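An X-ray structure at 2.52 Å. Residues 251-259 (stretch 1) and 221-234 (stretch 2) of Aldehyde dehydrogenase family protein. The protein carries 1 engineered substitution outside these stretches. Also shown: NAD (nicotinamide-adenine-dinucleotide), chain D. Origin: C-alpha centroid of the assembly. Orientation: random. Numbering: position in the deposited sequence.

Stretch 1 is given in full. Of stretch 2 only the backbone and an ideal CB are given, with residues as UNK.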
ATOM      1  N   VAL A 251      -8.056   2.848   7.924  1.00 34.11           N
ATOM      2  CA  VAL A 251      -6.633   2.645   7.668  1.00 33.73           C
ATOM      3  C   VAL A 251      -6.381   1.214   7.215  1.00 33.33           C
ATOM      4  O   VAL A 251      -5.342   0.618   7.543  1.00 33.21           O
ATOM      5  CB  VAL A 251      -5.782   2.997   8.904  1.00 34.01           C
ATOM      6  CG1 VAL A 251      -4.282   3.134   8.528  1.00 33.68           C
ATOM      7  CG2 VAL A 251      -6.287   4.268   9.509  1.00 34.29           C
ATOM      8  N   LYS A 252      -7.313   0.663   6.437  1.00 37.78           N
ATOM      9  CA  LYS A 252      -7.094  -0.666   5.885  1.00 37.41           C
ATOM     10  C   LYS A 252      -5.927  -0.661   4.909  1.00 37.12           C
ATOM     11  O   LYS A 252      -5.536   0.381   4.376  1.00 37.25           O
ATOM     12  CB  LYS A 252      -8.332  -1.173   5.157  1.00 37.46           C
ATOM     13  CG  LYS A 252      -9.604  -0.610   5.668  1.00 37.95           C
ATOM     14  CD  LYS A 252     -10.760  -1.522   5.330  1.00 37.98           C
ATOM     15  CE  LYS A 252     -11.988  -1.080   6.071  1.00 38.49           C
ATOM     16  NZ  LYS A 252     -12.872  -2.214   6.149  1.00 38.78           N
ATOM     17  N   ARG A 253      -5.355  -1.850   4.709  1.00 33.56           N
ATOM     18  CA  ARG A 253      -4.518  -2.110   3.547  1.00 33.49           C
ATOM     19  C   ARG A 253      -5.398  -2.184   2.305  1.00 33.35           C
ATOM     20  O   ARG A 253      -6.392  -2.919   2.281  1.00 33.38           O
ATOM     21  CB  ARG A 253      -3.735  -3.416   3.683  1.00 33.25           C
ATOM     22  CG  ARG A 253      -2.990  -3.745   2.382  1.00 33.40           C
ATOM     23  CD  ARG A 253      -1.965  -4.851   2.561  1.00 33.86           C
ATOM     24  NE  ARG A 253      -1.007  -4.539   3.619  1.00 34.01           N
ATOM     25  CZ  ARG A 253      -0.145  -5.417   4.110  1.00 34.25           C
ATOM     26  NH1 ARG A 253      -0.131  -6.657   3.646  1.00 34.46           N
ATOM     27  NH2 ARG A 253       0.685  -5.059   5.071  1.00 34.17           N
ATOM     28  N   VAL A 254      -5.038  -1.405   1.291  1.00 37.27           N
ATOM     29  CA  VAL A 254      -5.830  -1.242   0.082  1.00 37.16           C
ATOM     30  C   VAL A 254      -5.011  -1.785  -1.081  1.00 37.38           C
ATOM     31  O   VAL A 254      -3.901  -1.302  -1.350  1.00 37.63           O
ATOM     32  CB  VAL A 254      -6.214   0.233  -0.148  1.00 37.25           C
ATOM     33  CG1 VAL A 254      -6.835   0.434  -1.545  1.00 37.10           C
ATOM     34  CG2 VAL A 254      -7.153   0.734   0.975  1.00 37.43           C
ATOM     35  N   THR A 255      -5.548  -2.789  -1.760  1.00 39.25           N
ATOM     36  CA  THR A 255      -4.924  -3.353  -2.944  1.00 39.77           C
ATOM     37  C   THR A 255      -5.840  -3.122  -4.141  1.00 39.72           C
ATOM     38  O   THR A 255      -7.035  -3.423  -4.074  1.00 39.54           O
ATOM     39  CB  THR A 255      -4.645  -4.843  -2.742  1.00 40.19           C
ATOM     40  OG1 THR A 255      -3.465  -4.975  -1.941  1.00 40.40           O
ATOM     41  CG2 THR A 255      -4.423  -5.531  -4.063  1.00 41.02           C
ATOM     42  N   GLN A 256      -5.282  -2.581  -5.228  1.00 40.66           N
ATOM     43  CA  GLN A 256      -6.074  -2.157  -6.385  1.00 40.52           C
ATOM     44  C   GLN A 256      -5.413  -2.574  -7.691  1.00 41.24           C
ATOM     45  O   GLN A 256      -4.226  -2.325  -7.908  1.00 41.85           O
ATOM     46  CB  GLN A 256      -6.288  -0.639  -6.399  1.00 40.08           C
ATOM     47  CG  GLN A 256      -6.890  -0.085  -5.123  1.00 39.69           C
ATOM     48  CD  GLN A 256      -6.606   1.387  -4.969  1.00 39.66           C
ATOM     49  OE1 GLN A 256      -5.467   1.782  -4.692  1.00 39.88           O
ATOM     50  NE2 GLN A 256      -7.637   2.214  -5.157  1.00 39.49           N
ATOM     51  N   GLU A 257      -6.199  -3.203  -8.551  1.00 41.12           N
ATOM     52  CA  GLU A 257      -5.827  -3.573  -9.905  1.00 42.08           C
ATOM     53  C   GLU A 257      -6.854  -2.894 -10.796  1.00 41.48           C
ATOM     54  O   GLU A 257      -8.020  -3.316 -10.829  1.00 41.14           O
ATOM     55  CB  GLU A 257      -5.852  -5.084 -10.092  1.00 43.25           C
ATOM     56  CG  GLU A 257      -4.957  -5.866  -9.161  1.00 44.12           C
ATOM     57  CD  GLU A 257      -3.599  -6.128  -9.780  1.00 45.72           C
ATOM     58  OE1 GLU A 257      -3.427  -5.737 -10.955  1.00 46.33           O
ATOM     59  OE2 GLU A 257      -2.714  -6.707  -9.099  1.00 45.98           O
ATOM     60  N   LEU A 258      -6.433  -1.835 -11.504  1.00 31.47           N
ATOM     61  CA  LEU A 258      -7.393  -1.011 -12.234  1.00 30.79           C
ATOM     62  C   LEU A 258      -7.144  -0.977 -13.743  1.00 31.36           C
ATOM     63  O   LEU A 258      -6.674  -1.961 -14.332  1.00 32.17           O
ATOM     64  CB  LEU A 258      -7.373   0.401 -11.656  1.00 30.12           C
ATOM     65  CG  LEU A 258      -7.313   0.447 -10.126  1.00 29.81           C
ATOM     66  CD1 LEU A 258      -7.324   1.877  -9.673  1.00 29.50           C
ATOM     67  CD2 LEU A 258      -8.461  -0.340  -9.468  1.00 29.61           C
ATOM     68  N   GLY A 259      -7.438   0.161 -14.376  1.00 43.06           N
ATOM     69  CA  GLY A 259      -7.430   0.253 -15.826  1.00 43.38           C
ATOM     70  C   GLY A 259      -6.039   0.207 -16.439  1.00 44.01           C
ATOM     71  O   GLY A 259      -5.013   0.273 -15.759  1.00 44.43           O
ATOM     72  N   UNK A 221     -20.142  -1.240   1.877  1.00 38.62           N
ATOM     73  CA  UNK A 221     -20.147  -1.771   3.232  1.00 38.46           C
ATOM     74  C   UNK A 221     -18.805  -2.395   3.582  1.00 37.65           C
ATOM     75  O   UNK A 221     -18.296  -2.194   4.690  1.00 37.49           O
ATOM     76  CB  UNK A 221     -21.266  -2.802   3.396  1.00 38.46           C
ATOM     77  N   UNK A 222     -18.219  -3.159   2.659  1.00 44.48           N
ATOM     78  CA  UNK A 222     -16.935  -3.801   2.932  1.00 43.89           C
ATOM     79  C   UNK A 222     -15.834  -2.762   3.116  1.00 43.47           C
ATOM     80  O   UNK A 222     -15.068  -2.812   4.090  1.00 43.13           O
ATOM     81  CB  UNK A 222     -16.568  -4.763   1.800  1.00 43.89           C
ATOM     82  N   UNK A 223     -15.757  -1.792   2.192  1.00 45.51           N
ATOM     83  CA  UNK A 223     -14.692  -0.793   2.243  1.00 45.00           C
ATOM     84  C   UNK A 223     -14.708  -0.030   3.558  1.00 45.31           C
ATOM     85  O   UNK A 223     -13.648   0.382   4.053  1.00 45.04           O
ATOM     86  CB  UNK A 223     -14.822   0.183   1.072  1.00 45.00           C
ATOM     87  N   UNK A 224     -15.890   0.143   4.149  1.00 42.67           N
ATOM     88  CA  UNK A 224     -16.052   0.924   5.364  1.00 43.01           C
ATOM     89  C   UNK A 224     -16.127   0.089   6.633  1.00 43.10           C
ATOM     90  O   UNK A 224     -16.255   0.659   7.720  1.00 43.45           O
ATOM     91  CB  UNK A 224     -17.314   1.781   5.251  1.00 43.01           C
ATOM     92  N   UNK A 225     -16.050  -1.223   6.545  1.00 41.74           N
ATOM     93  CA  UNK A 225     -16.357  -2.024   7.717  1.00 41.95           C
ATOM     94  C   UNK A 225     -15.254  -1.886   8.762  1.00 41.77           C
ATOM     95  O   UNK A 225     -14.068  -2.008   8.437  1.00 41.33           O
ATOM     96  CB  UNK A 225     -16.545  -3.492   7.328  1.00 41.95           C
ATOM     97  N   UNK A 226     -15.603  -1.648  10.026  1.00 43.08           N
ATOM     98  CA  UNK A 226     -14.576  -1.483  11.069  1.00 42.98           C
ATOM     99  C   UNK A 226     -13.818  -2.757  11.413  1.00 42.62           C
ATOM    100  O   UNK A 226     -12.822  -2.688  12.148  1.00 42.45           O
ATOM    101  CB  UNK A 226     -15.227  -0.941  12.343  1.00 42.98           C
ATOM    102  N   UNK A 227     -14.259  -3.913  10.938  1.00 59.82           N
ATOM    103  CA  UNK A 227     -13.639  -5.165  11.334  1.00 59.69           C
ATOM    104  C   UNK A 227     -12.913  -5.833  10.183  1.00 59.14           C
ATOM    105  O   UNK A 227     -12.486  -6.984  10.316  1.00 59.05           O
ATOM    106  CB  UNK A 227     -14.693  -6.116  11.904  1.00 59.69           C
ATOM    107  N   UNK A 228     -12.756  -5.139   9.061  1.00 42.63           N
ATOM    108  CA  UNK A 228     -12.033  -5.659   7.908  1.00 42.11           C
ATOM    109  C   UNK A 228     -10.651  -5.022   7.883  1.00 41.77           C
ATOM    110  O   UNK A 228     -10.516  -3.796   7.928  1.00 41.99           O
ATOM    111  CB  UNK A 228     -12.789  -5.386   6.606  1.00 42.11           C
ATOM    112  N   UNK A 229      -9.625  -5.852   7.851  1.00 44.23           N
ATOM    113  CA  UNK A 229      -8.264  -5.365   7.986  1.00 43.96           C
ATOM    114  C   UNK A 229      -7.655  -4.972   6.663  1.00 43.52           C
ATOM    115  O   UNK A 229      -6.677  -4.222   6.645  1.00 43.38           O
ATOM    116  CB  UNK A 229      -7.390  -6.427   8.657  1.00 43.96           C
ATOM    117  N   UNK A 230      -8.213  -5.466   5.565  1.00 45.13           N
ATOM    118  CA  UNK A 230      -7.659  -5.229   4.251  1.00 44.96           C
ATOM    119  C   UNK A 230      -8.767  -5.413   3.233  1.00 44.98           C
ATOM    120  O   UNK A 230      -9.690  -6.199   3.452  1.00 45.33           O
ATOM    121  CB  UNK A 230      -6.479  -6.160   3.965  1.00 44.96           C
ATOM    122  N   UNK A 231      -8.672  -4.668   2.130  1.00 30.55           N
ATOM    123  CA  UNK A 231      -9.581  -4.794   1.000  1.00 30.64           C
ATOM    124  C   UNK A 231      -8.757  -4.793  -0.289  1.00 30.49           C
ATOM    125  O   UNK A 231      -7.813  -4.008  -0.445  1.00 30.18           O
ATOM    126  CB  UNK A 231     -10.615  -3.666   0.995  1.00 30.64           C
ATOM    127  N   UNK A 232      -9.099  -5.706  -1.191  1.00 36.25           N
ATOM    128  CA  UNK A 232      -8.452  -5.838  -2.486  1.00 36.55           C
ATOM    129  C   UNK A 232      -9.530  -5.778  -3.561  1.00 36.66           C
ATOM    130  O   UNK A 232     -10.524  -6.514  -3.495  1.00 36.95           O
ATOM    131  CB  UNK A 232      -7.647  -7.136  -2.578  1.00 36.55           C
ATOM    132  N   UNK A 233      -9.349  -4.894  -4.532  1.00 28.93           N
ATOM    133  CA  UNK A 233     -10.335  -4.701  -5.580  1.00 29.04           C
ATOM    134  C   UNK A 233      -9.644  -4.730  -6.933  1.00 29.53           C
ATOM    135  O   UNK A 233      -8.623  -4.058  -7.138  1.00 29.49           O
ATOM    136  CB  UNK A 233     -11.093  -3.386  -5.384  1.00 29.04           C
ATOM    137  N   UNK A 234     -10.217  -5.513  -7.846  1.00 37.62           N
ATOM    138  CA  UNK A 234      -9.920  -5.507  -9.269  1.00 38.13           C
ATOM    139  C   UNK A 234     -11.146  -4.965 -10.002  1.00 37.88           C
ATOM    140  O   UNK A 234     -12.199  -5.612 -10.019  1.00 38.27           O
ATOM    141  CB  UNK A 234      -9.545  -6.904  -9.766  1.00 38.13           C
TER
HETATM  142  PA  NAD D 702     -16.078  -1.962 -12.036  1.00 30.16           P
HETATM  143  O1A NAD D 702     -15.019  -1.039 -11.545  1.00 28.20           O
HETATM  144  O2A NAD D 702     -17.270  -1.265 -12.566  1.00 31.14           O
HETATM  145  O5B NAD D 702     -16.509  -3.019 -10.888  1.00 29.68           O
HETATM  146  C5B NAD D 702     -15.555  -3.869 -10.277  1.00 28.55           C
HETATM  147  C4B NAD D 702     -16.116  -4.433  -8.964  1.00 26.47           C
HETATM  148  O4B NAD D 702     -16.367  -3.363  -8.076  1.00 25.69           O
HETATM  149  C3B NAD D 702     -17.455  -5.138  -9.131  1.00 27.48           C
HETATM  150  O3B NAD D 702     -17.489  -6.236  -8.227  1.00 24.94           O
HETATM  151  C2B NAD D 702     -18.479  -4.098  -8.712  1.00 28.59           C
HETATM  152  O2B NAD D 702     -19.656  -4.661  -8.172  1.00 31.06           O
HETATM  153  C1B NAD D 702     -17.715  -3.400  -7.622  1.00 27.32           C
HETATM  154  N9A NAD D 702     -18.094  -2.008  -7.423  1.00 26.35           N
HETATM  155  C8A NAD D 702     -18.616  -1.111  -8.332  1.00 27.52           C
HETATM  156  N7A NAD D 702     -18.736   0.079  -7.694  1.00 29.18           N
HETATM  157  C5A NAD D 702     -18.304  -0.057  -6.418  1.00 29.92           C
HETATM  158  C6A NAD D 702     -18.208   0.825  -5.354  1.00 31.54           C
HETATM  159  N6A NAD D 702     -18.438   2.124  -5.542  1.00 33.16           N
HETATM  160  N1A NAD D 702     -17.695   0.372  -4.156  1.00 28.66           N
HETATM  161  C2A NAD D 702     -17.286  -0.933  -4.010  1.00 31.21           C
HETATM  162  N3A NAD D 702     -17.381  -1.810  -5.070  1.00 26.74           N
HETATM  163  C4A NAD D 702     -17.889  -1.366  -6.243  1.00 27.40           C
HETATM  164  O3  NAD D 702     -15.387  -2.990 -13.066  1.00 35.97           O
HETATM  165  PN  NAD D 702     -15.642  -3.163 -14.644  1.00 43.35           P
HETATM  166  O1N NAD D 702     -15.265  -1.912 -15.346  1.00 43.32           O
HETATM  167  O2N NAD D 702     -16.975  -3.749 -14.868  1.00 46.15           O
HETATM  168  O5D NAD D 702     -14.466  -4.285 -14.804  1.00 35.80           O
HETATM  169  C5D NAD D 702     -13.519  -4.150 -15.835  1.00 26.13           C
HETATM  170  C4D NAD D 702     -12.369  -3.273 -15.334  1.00 25.78           C
HETATM  171  O4D NAD D 702     -11.541  -4.022 -14.461  1.00 29.74           O
HETATM  172  C3D NAD D 702     -11.493  -2.823 -16.487  1.00 27.12           C
HETATM  173  O3D NAD D 702     -11.010  -1.531 -16.215  1.00 28.21           O
HETATM  174  C2D NAD D 702     -10.330  -3.777 -16.394  1.00 26.26           C
HETATM  175  O2D NAD D 702      -9.155  -3.258 -16.980  1.00 30.05           O
HETATM  176  C1D NAD D 702     -10.196  -3.940 -14.883  1.00 24.96           C
HETATM  177  N1N NAD D 702      -9.387  -5.138 -14.629  1.00 27.90           N
HETATM  178  C2N NAD D 702      -8.144  -5.004 -14.075  1.00 26.51           C
HETATM  179  C3N NAD D 702      -7.346  -6.123 -13.877  1.00 29.75           C
HETATM  180  C7N NAD D 702      -5.971  -6.026 -13.291  1.00 27.07           C
HETATM  181  O7N NAD D 702      -5.388  -7.227 -12.851  1.00 27.13           O
HETATM  182  N7N NAD D 702      -5.321  -4.862 -13.207  1.00 24.34           N
HETATM  183  C4N NAD D 702      -7.811  -7.378 -14.248  1.00 32.89           C
HETATM  184  C5N NAD D 702      -9.070  -7.499 -14.819  1.00 30.75           C
HETATM  185  C6N NAD D 702      -9.851  -6.366 -15.017  1.00 30.55           C

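Position 221 lies on a helix, and its CB has nothing of stretch 1 within reach, so many residues would fit; it is Ala221. At 222 (phi/psi -65/-48) the CB points sideways and the backbone does the work: Lys252 NZ donates to the carbonyl O of 222 at 3.1 Å. Any helix-compatible side chain would suit; the residue is Met222. Positions 223 and 224 leave their CB atoms free of stretch 1, and many residues would serve; they are Ala223 and Ala224.

At 225 the chain turns extended (-71/132), and the CB lies 4.1 Å from Lys252 NZ. The carbonyl O of 225 accepts a 2.6 Å hydrogen bond from Lys252 NZ, so the side chain is little constrained. It is His225, whose end leads away; its ND1 accepts from the backbone N of 227 at 2.9 Å. Position 226 follows in a type I turn with phi -69, which suits proline among others, and is Pro226. Position 227 points away, where polar residues are plausible, and is Asp227.

At 228 the ideal CB is only 3.2 Å from Lys252 NZ, a tight fit. A side chain directed away from the amine is needed, and several could comply; Ile228 does so with chi1 m. At 229 the CB points away, leaving its carbonyl O to accept a weak hydrogen bond from Arg253 N at 3.3 Å. Polar residues would suit, and it is Asp229.

From 230 the backbone pairs in parallel with stretch 1. The CB of 230 shares a face with Arg253 and Thr255, so a long, flexible side chain could lie along them; Met230 extends with all three chi angles t, bringing CE to 3.8 Å from Thr255 OG1. Position 231 faces the Val254 side, inviting a branched aliphatic residue. Ile231 places CG2 4.2 Å from Val254 CG2, while its N donates to Arg253 O at 2.9 Å.

At 232 the ideal CB sits 3.8 Å from Thr255 CB, favouring a small residue such as alanine, serine or threonine. Ser232 brings OG to 3.1 Å from Thr255 CG2, its polar needs being met elsewhere in the structure. Position 233 lies beside Gln256, whose aliphatic CG offers an apolar surface; valine, leucine or isoleucine would suit. Ile233 packs CG2 3.9 Å from Gln256 CG, and its CD1 reaches 3.7 Å from NAD O4B. Position 234, beside Glu257 and near the nicotinamide, admits a compact residue: Thr234 sets OG1 3.5 Å from Glu257 CB and CG2 3.4 Å from NAD C4N.

Stretch 2 (221-234) AMAAHPDIDMISIT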
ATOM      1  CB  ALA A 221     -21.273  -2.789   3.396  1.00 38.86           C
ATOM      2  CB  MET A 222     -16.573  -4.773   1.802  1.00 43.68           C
ATOM      3  CG  MET A 222     -17.306  -6.112   1.856  1.00 44.03           C
ATOM      4  SD  MET A 222     -17.546  -6.827   0.213  1.00 44.11           S
ATOM      5  CE  MET A 222     -16.199  -7.977   0.023  1.00 43.22           C
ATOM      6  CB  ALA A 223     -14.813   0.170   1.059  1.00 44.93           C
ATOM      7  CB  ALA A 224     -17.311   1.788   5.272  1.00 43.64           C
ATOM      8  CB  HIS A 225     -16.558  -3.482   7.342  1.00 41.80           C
ATOM      9  CG  HIS A 225     -17.285  -4.267   8.388  1.00 42.15           C
ATOM     10  ND1 HIS A 225     -16.722  -4.572   9.607  1.00 42.12           N
ATOM     11  CD2 HIS A 225     -18.530  -4.804   8.402  1.00 42.67           C
ATOM     12  CE1 HIS A 225     -17.589  -5.257  10.333  1.00 42.54           C
ATOM     13  NE2 HIS A 225     -18.694  -5.416   9.623  1.00 42.86           N
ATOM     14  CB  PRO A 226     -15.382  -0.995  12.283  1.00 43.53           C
ATOM     15  CG  PRO A 226     -16.832  -1.018  11.873  1.00 43.89           C
ATOM     16  CD  PRO A 226     -16.966  -1.697  10.575  1.00 43.63           C
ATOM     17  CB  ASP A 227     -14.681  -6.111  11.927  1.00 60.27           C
ATOM     18  CG  ASP A 227     -14.076  -7.096  12.903  1.00 60.48           C
ATOM     19  OD1 ASP A 227     -12.928  -6.873  13.329  1.00 60.33           O
ATOM     20  OD2 ASP A 227     -14.738  -8.100  13.249  1.00 60.81           O
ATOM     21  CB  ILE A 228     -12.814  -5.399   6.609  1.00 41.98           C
ATOM     22  CG1 ILE A 228     -14.051  -6.297   6.628  1.00 42.24           C
ATOM     23  CG2 ILE A 228     -11.925  -5.610   5.378  1.00 41.42           C
ATOM     24  CD1 ILE A 228     -14.888  -6.276   5.382  1.00 42.31           C
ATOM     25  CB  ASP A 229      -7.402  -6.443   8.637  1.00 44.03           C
ATOM     26  CG  ASP A 229      -8.001  -6.938   9.925  1.00 44.42           C
ATOM     27  OD1 ASP A 229      -8.187  -6.089  10.820  1.00 44.77           O
ATOM     28  OD2 ASP A 229      -8.315  -8.151  10.027  1.00 44.44           O
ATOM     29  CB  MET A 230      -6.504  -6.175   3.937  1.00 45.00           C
ATOM     30  CG  MET A 230      -6.301  -6.354   2.450  1.00 45.04           C
ATOM     31  SD  MET A 230      -4.944  -7.435   2.054  1.00 45.56           S
ATOM     32  CE  MET A 230      -5.206  -7.551   0.289  1.00 45.68           C
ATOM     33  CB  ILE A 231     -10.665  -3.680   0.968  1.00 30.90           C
ATOM     34  CG1 ILE A 231     -11.668  -3.956  -0.159  1.00 30.99           C
ATOM     35  CG2 ILE A 231     -10.049  -2.295   0.758  1.00 30.69           C
ATOM     36  CD1 ILE A 231     -13.033  -3.320   0.051  1.00 31.44           C
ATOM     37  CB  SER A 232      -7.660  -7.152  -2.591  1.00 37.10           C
ATOM     38  OG  SER A 232      -7.014  -7.242  -3.848  1.00 37.79           O
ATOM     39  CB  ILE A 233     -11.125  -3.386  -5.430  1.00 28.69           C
ATOM     40  CG1 ILE A 233     -12.075  -3.245  -6.626  1.00 28.85           C
ATOM     41  CG2 ILE A 233     -10.174  -2.182  -5.302  1.00 28.31           C
ATOM     42  CD1 ILE A 233     -13.201  -2.249  -6.445  1.00 28.97           C
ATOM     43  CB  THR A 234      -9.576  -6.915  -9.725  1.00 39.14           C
ATOM     44  OG1 THR A 234      -8.377  -7.327  -9.049  1.00 39.62           O
ATOM     45  CG2 THR A 234      -9.401  -6.968 -11.235  1.00 39.47           C
TER
HETATM   46  O   HOH W   1      -5.072  -2.761   8.252  1.00 50.38           O
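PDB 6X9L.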